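Local coordinates for protein 1-Cys peroxiredoxin (Vibrio vulnificus MO6-24/O, PDB 5K2I) that probably reduces hydrogen peroxide as a 1-Cys peroxiredoxin of thioredoxin-like fold, with a proposed part in scavenging peroxides and nitric oxide, at residues K34-A39 and K66-I71; L108-D113 and R121-A126. All coordinates share one frame; numbering follows the deposited sequence.

Interaction 1: residues K34-A39 and K66-I71; sequences KVVLFA and KGVDLI
D69 meets K34, the first residue of strand 34-40. The carboxylate of D69 reaches back to the backbone of K34, and its OD2 accepts the N-H of K34 at 2.9 Å, on the lone pair anti to the other oxygen. D69 CG lies beside its own backbone N (chi1 -62°), which brings OD2 to K34 N. The D69 N-H bonds K34 O at 2.8 Å, in the carbonyl plane. L70 N adds a weak bond to the same oxygen. One step on, V36 N donates to L70 O at 2.9 Å. The aliphatic part of K34 runs past G67, with CB 3.6 Å from G67 O. Its chain then bends, and NZ forms a salt bridge with D130. V35 and L70 lie side by side on one face of the sheet, CG2 of V35 against CB of L70. V36 and I71 point to the other face. V36 CG2 also meets V68 CG2 at 3.7 Å, the two side chains crossing at about a right angle. I71 CG2 stands anti to its backbone N and touches the edge of the F38 ring at CE1 (4.1 Å). Helix 53-65 covers this face through Y56, A60 and L63. That helix ends in a Schellman motif with G67 at positive phi. The arrangement is the beta-alpha-beta crossover of strand 34-40, helix 53-65 and strand 70-75 in a thioredoxin-like fold.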
loop_
_atom_site.group_PDB
_atom_site.type_symbol
_atom_site.label_atom_id
_atom_site.label_comp_id
_atom_site.label_asym_id
_atom_site.label_seq_id
_atom_site.Cartn_x
_atom_site.Cartn_y
_atom_site.Cartn_z
ATOM N N LYS A 34 -11.426 -25.363 -11.401
ATOM C CA LYS A 34 -11.138 -23.954 -11.591
ATOM C C LYS A 34 -10.961 -23.347 -10.203
ATOM O O LYS A 34 -11.869 -23.373 -9.358
ATOM C CB LYS A 34 -12.244 -23.241 -12.354
ATOM C CG LYS A 34 -11.870 -21.795 -12.665
ATOM C CD LYS A 34 -13.017 -21.026 -13.318
ATOM C CE LYS A 34 -13.353 -21.545 -14.708
ATOM N NZ LYS A 34 -12.235 -21.350 -15.671
ATOM N N VAL A 35 -9.767 -22.834 -9.956
ATOM C CA VAL A 35 -9.367 -22.371 -8.638
ATOM C C VAL A 35 -8.994 -20.906 -8.668
ATOM O O VAL A 35 -8.315 -20.464 -9.584
ATOM C CB VAL A 35 -8.162 -23.187 -8.115
ATOM C CG1 VAL A 35 -7.658 -22.656 -6.779
ATOM C CG2 VAL A 35 -8.529 -24.650 -8.004
ATOM N N VAL A 36 -9.470 -20.154 -7.690
ATOM C CA VAL A 36 -8.983 -18.801 -7.482
ATOM C C VAL A 36 -8.034 -18.837 -6.292
ATOM O O VAL A 36 -8.403 -19.305 -5.223
ATOM C CB VAL A 36 -10.127 -17.810 -7.242
ATOM C CG1 VAL A 36 -9.578 -16.476 -6.730
ATOM C CG2 VAL A 36 -10.921 -17.628 -8.523
ATOM N N LEU A 37 -6.791 -18.408 -6.506
ATOM C CA LEU A 37 -5.775 -18.364 -5.459
ATOM C C LEU A 37 -5.299 -16.942 -5.297
ATOM O O LEU A 37 -4.959 -16.294 -6.288
ATOM C CB LEU A 37 -4.602 -19.271 -5.820
ATOM C CG LEU A 37 -3.389 -19.322 -4.890
ATOM C CD1 LEU A 37 -3.773 -19.991 -3.593
ATOM C CD2 LEU A 37 -2.233 -20.059 -5.557
ATOM N N PHE A 38 -5.268 -16.440 -4.069
ATOM C CA PHE A 38 -4.729 -15.100 -3.855
ATOM C C PHE A 38 -3.746 -15.118 -2.698
ATOM O O PHE A 38 -3.882 -15.905 -1.752
ATOM C CB PHE A 38 -5.852 -14.056 -3.618
ATOM C CG PHE A 38 -6.648 -14.284 -2.367
ATOM C CD1 PHE A 38 -7.722 -15.154 -2.375
ATOM C CD2 PHE A 38 -6.309 -13.646 -1.187
ATOM C CE1 PHE A 38 -8.458 -15.381 -1.226
ATOM C CE2 PHE A 38 -7.033 -13.866 -0.035
ATOM C CZ PHE A 38 -8.107 -14.735 -0.052
ATOM N N ALA A 39 -2.737 -14.260 -2.806
ATOM C CA ALA A 39 -1.662 -14.196 -1.830
ATOM C C ALA A 39 -1.570 -12.838 -1.162
ATOM O O ALA A 39 -1.922 -11.810 -1.758
ATOM C CB ALA A 39 -0.330 -14.525 -2.497
ATOM N N LYS A 66 -19.840 -18.307 -11.240
ATOM C CA LYS A 66 -19.188 -18.221 -12.541
ATOM C C LYS A 66 -18.222 -19.383 -12.769
ATOM O O LYS A 66 -17.366 -19.322 -13.653
ATOM C CB LYS A 66 -18.458 -16.889 -12.695
ATOM C CG LYS A 66 -19.371 -15.675 -12.678
ATOM C CD LYS A 66 -20.228 -15.599 -13.930
ATOM C CE LYS A 66 -21.029 -14.299 -13.971
ATOM N NZ LYS A 66 -21.743 -14.119 -15.270
ATOM N N GLY A 67 -18.351 -20.425 -11.955
ATOM C CA GLY A 67 -17.672 -21.682 -12.218
ATOM C C GLY A 67 -16.446 -21.984 -11.379
ATOM O O GLY A 67 -15.769 -22.983 -11.625
ATOM N N VAL A 68 -16.150 -21.141 -10.394
ATOM C CA VAL A 68 -15.004 -21.398 -9.528
ATOM C C VAL A 68 -15.337 -22.518 -8.547
ATOM O O VAL A 68 -16.373 -22.474 -7.880
ATOM C CB VAL A 68 -14.578 -20.112 -8.780
ATOM C CG1 VAL A 68 -13.494 -20.408 -7.747
ATOM C CG2 VAL A 68 -14.093 -19.066 -9.781
ATOM N N ASP A 69 -14.478 -23.530 -8.467
ATOM C CA ASP A 69 -14.721 -24.670 -7.591
ATOM C C ASP A 69 -14.149 -24.470 -6.207
ATOM O O ASP A 69 -14.633 -25.031 -5.226
ATOM C CB ASP A 69 -14.111 -25.937 -8.185
ATOM C CG ASP A 69 -14.722 -26.308 -9.516
ATOM O OD1 ASP A 69 -15.935 -26.608 -9.539
ATOM O OD2 ASP A 69 -14.004 -26.303 -10.542
ATOM N N LEU A 70 -13.090 -23.676 -6.134
ATOM C CA LEU A 70 -12.306 -23.564 -4.923
ATOM C C LEU A 70 -11.665 -22.193 -4.881
ATOM O O LEU A 70 -11.100 -21.754 -5.879
ATOM C CB LEU A 70 -11.238 -24.652 -4.887
ATOM C CG LEU A 70 -10.322 -24.711 -3.681
ATOM C CD1 LEU A 70 -11.135 -25.041 -2.437
ATOM C CD2 LEU A 70 -9.238 -25.766 -3.928
ATOM N N ILE A 71 -11.787 -21.513 -3.744
ATOM C CA ILE A 71 -11.093 -20.252 -3.491
ATOM C C ILE A 71 -10.110 -20.488 -2.370
ATOM O O ILE A 71 -10.498 -20.997 -1.325
ATOM C CB ILE A 71 -12.056 -19.129 -3.077
ATOM C CG1 ILE A 71 -13.181 -18.979 -4.102
ATOM C CG2 ILE A 71 -11.297 -17.810 -2.871
ATOM C CD1 ILE A 71 -14.304 -18.064 -3.637
#

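Interaction 2: residues L108-D113 and R121-A126; sequences LGLEMD and RSQRYA
A beta hairpin joins M112 and E111 to R121 and S122, at the edge of the mixed sheet. M112 and R121 are its hydrogen-bonded pair: M112 N donates to R121 O at 2.8 Å, tilted 27° from the carbonyl plane, and R121 N donates to M112 O at 2.9 Å. E111 and S122 form the next, non-hydrogen-bonded pair, with E111 CA 3.3 Å from R121 O. Beyond it the strand pairing gives way to a loop, but Q123 N still bonds L110 O, almost straight at 172°.

M112 CG sits between its backbone N and carbonyl carbon (chi1 70°), and the chain is extended from there. It crosses Q123 obliquely. SD packs near Q123 CG, and CE lies 3.2 Å from S122 O. That oxygen is buried by the contact and has no hydrogen-bond partner in the model. The hydroxyl of S122 turns back to its own chain and donates to Q123 O. The break between residues 122 and 125 interrupts strand 120-130, which in this thioredoxin-like fold also pairs with strands 34-40 and 133-139.

Y125 carries the apolar end of the contact. L110 CD1 lies over one face of its ring, toward the rim and 3.9 Å from the centroid, as a CH-pi contact. L108 CD1 approaches the phenol end obliquely, 3.8 Å from CZ. G109 is the first residue to leave the helical conformation, in a Schellman motif that leads to L110. V139 packs on both L110 and Y125. R121 sends NH1 to P41 O and NE to G118 O.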
loop_
_atom_site.group_PDB
_atom_site.type_symbol
_atom_site.label_atom_id
_atom_site.label_comp_id
_atom_site.label_asym_id
_atom_site.label_seq_id
_atom_site.Cartn_x
_atom_site.Cartn_y
_atom_site.Cartn_z
ATOM N N LEU A 108 7.422 -19.560 -7.771
ATOM C CA LEU A 108 6.631 -18.711 -8.649
ATOM C C LEU A 108 7.386 -17.467 -9.089
ATOM O O LEU A 108 6.957 -16.765 -10.000
ATOM C CB LEU A 108 5.354 -18.254 -7.941
ATOM C CG LEU A 108 4.303 -19.291 -7.586
ATOM C CD1 LEU A 108 3.223 -18.632 -6.761
ATOM C CD2 LEU A 108 3.705 -19.881 -8.835
ATOM N N GLY A 109 8.464 -17.151 -8.374
ATOM C CA GLY A 109 9.185 -15.913 -8.600
ATOM C C GLY A 109 8.451 -14.700 -8.068
ATOM O O GLY A 109 8.641 -13.581 -8.562
ATOM N N LEU A 110 7.630 -14.906 -7.039
ATOM C CA LEU A 110 6.797 -13.817 -6.527
ATOM C C LEU A 110 7.103 -13.489 -5.059
ATOM O O LEU A 110 6.273 -12.931 -4.347
ATOM C CB LEU A 110 5.318 -14.163 -6.725
ATOM C CG LEU A 110 4.870 -14.042 -8.187
ATOM C CD1 LEU A 110 3.503 -14.656 -8.413
ATOM C CD2 LEU A 110 4.866 -12.579 -8.582
ATOM N N GLU A 111 8.308 -13.809 -4.609
ATOM C CA GLU A 111 8.742 -13.442 -3.268
ATOM C C GLU A 111 9.108 -11.961 -3.196
ATOM O O GLU A 111 9.319 -11.298 -4.224
ATOM C CB GLU A 111 9.938 -14.297 -2.828
ATOM C CG GLU A 111 11.282 -13.935 -3.490
ATOM C CD GLU A 111 11.532 -14.628 -4.832
ATOM O OE1 GLU A 111 10.582 -15.079 -5.508
ATOM O OE2 GLU A 111 12.715 -14.730 -5.216
ATOM N N MET A 112 9.183 -11.456 -1.969
ATOM C CA MET A 112 9.721 -10.128 -1.718
ATOM C C MET A 112 10.275 -10.070 -0.304
ATOM O O MET A 112 9.773 -10.727 0.603
ATOM C CB MET A 112 8.658 -9.058 -1.917
ATOM C CG MET A 112 7.605 -9.069 -0.861
ATOM S SD MET A 112 6.483 -7.678 -1.050
ATOM C CE MET A 112 5.370 -8.091 0.274
ATOM N N ASP A 113 11.324 -9.280 -0.129
ATOM C CA ASP A 113 11.982 -9.149 1.161
ATOM C C ASP A 113 11.302 -8.061 1.981
ATOM O O ASP A 113 11.201 -6.924 1.525
ATOM C CB ASP A 113 13.463 -8.826 0.949
ATOM C CG ASP A 113 14.291 -8.969 2.208
ATOM O OD1 ASP A 113 13.737 -9.287 3.279
ATOM O OD2 ASP A 113 15.521 -8.767 2.114
ATOM N N ARG A 121 8.700 -12.786 2.283
ATOM C CA ARG A 121 7.257 -13.032 2.218
ATOM C C ARG A 121 6.804 -13.065 0.762
ATOM O O ARG A 121 7.624 -12.958 -0.152
ATOM C CB ARG A 121 6.501 -11.939 2.982
ATOM C CG ARG A 121 6.872 -11.839 4.458
ATOM C CD ARG A 121 6.454 -13.101 5.209
ATOM N NE ARG A 121 6.634 -12.977 6.658
ATOM C CZ ARG A 121 5.667 -12.663 7.523
ATOM N NH1 ARG A 121 4.434 -12.417 7.092
ATOM N NH2 ARG A 121 5.935 -12.608 8.831
ATOM N N SER A 122 5.500 -13.178 0.539
ATOM C CA SER A 122 4.950 -13.148 -0.807
ATOM C C SER A 122 4.522 -11.747 -1.202
ATOM O O SER A 122 4.044 -10.976 -0.369
ATOM C CB SER A 122 3.736 -14.070 -0.910
ATOM O OG SER A 122 3.239 -14.113 -2.238
ATOM N N GLN A 123 4.672 -11.429 -2.481
ATOM C CA GLN A 123 3.971 -10.292 -3.074
ATOM C C GLN A 123 2.476 -10.574 -3.066
ATOM O O GLN A 123 2.061 -11.742 -2.988
ATOM C CB GLN A 123 4.455 -10.044 -4.502
ATOM C CG GLN A 123 5.922 -9.619 -4.577
ATOM C CD GLN A 123 6.436 -9.579 -6.013
ATOM O OE1 GLN A 123 7.483 -10.160 -6.331
ATOM N NE2 GLN A 123 5.702 -8.903 -6.880
ATOM N N ARG A 124 1.680 -9.519 -3.203
ATOM C CA ARG A 124 0.242 -9.658 -3.418
ATOM C C ARG A 124 -0.044 -10.012 -4.865
ATOM O O ARG A 124 0.423 -9.334 -5.771
ATOM C CB ARG A 124 -0.483 -8.360 -3.062
ATOM C CG ARG A 124 -0.389 -8.002 -1.598
ATOM C CD ARG A 124 -1.199 -6.750 -1.268
ATOM N NE ARG A 124 -1.013 -6.362 0.127
ATOM C CZ ARG A 124 -0.020 -5.587 0.548
ATOM N NH1 ARG A 124 0.868 -5.117 -0.318
ATOM N NH2 ARG A 124 0.096 -5.286 1.836
ATOM N N TYR A 125 -0.804 -11.082 -5.082
ATOM C CA TYR A 125 -1.230 -11.449 -6.415
ATOM C C TYR A 125 -2.505 -12.276 -6.333
ATOM O O TYR A 125 -2.869 -12.783 -5.260
ATOM C CB TYR A 125 -0.125 -12.233 -7.166
ATOM C CG TYR A 125 0.206 -13.593 -6.553
ATOM C CD1 TYR A 125 -0.611 -14.696 -6.777
ATOM C CD2 TYR A 125 1.314 -13.760 -5.729
ATOM C CE1 TYR A 125 -0.332 -15.926 -6.204
ATOM C CE2 TYR A 125 1.610 -14.994 -5.160
ATOM C CZ TYR A 125 0.773 -16.065 -5.395
ATOM O OH TYR A 125 1.057 -17.281 -4.811
ATOM N N ALA A 126 -3.156 -12.453 -7.470
ATOM C CA ALA A 126 -4.286 -13.365 -7.551
ATOM C C ALA A 126 -4.241 -14.081 -8.880
ATOM O O ALA A 126 -3.818 -13.511 -9.897
ATOM C CB ALA A 126 -5.606 -12.625 -7.374
#

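How the interactions relate
Interactions 1 and 2 meet through neighbouring strands 34-40 and 120-130 of one mixed sheet, with centres about 18 Å apart. A39 N and Y125 O, 2.9 Å apart, probably form a hydrogen bond between them. A39 CB also packs on S122 OG. Both contacts are partly buried. Interaction 1 pairs parallel strands across a helix crossover. Its branched aliphatic side chains pack on both faces, and a carboxylate clasps the strand start. Interaction 2 pairs antiparallel strands locally, in a short hairpin. There methionine and glutamine chains cross, and a leucine methyl sits on a tyrosine ring. R124 of interaction 2 packs on F145 of the second subunit; no other chain of the assembly touches interaction 1.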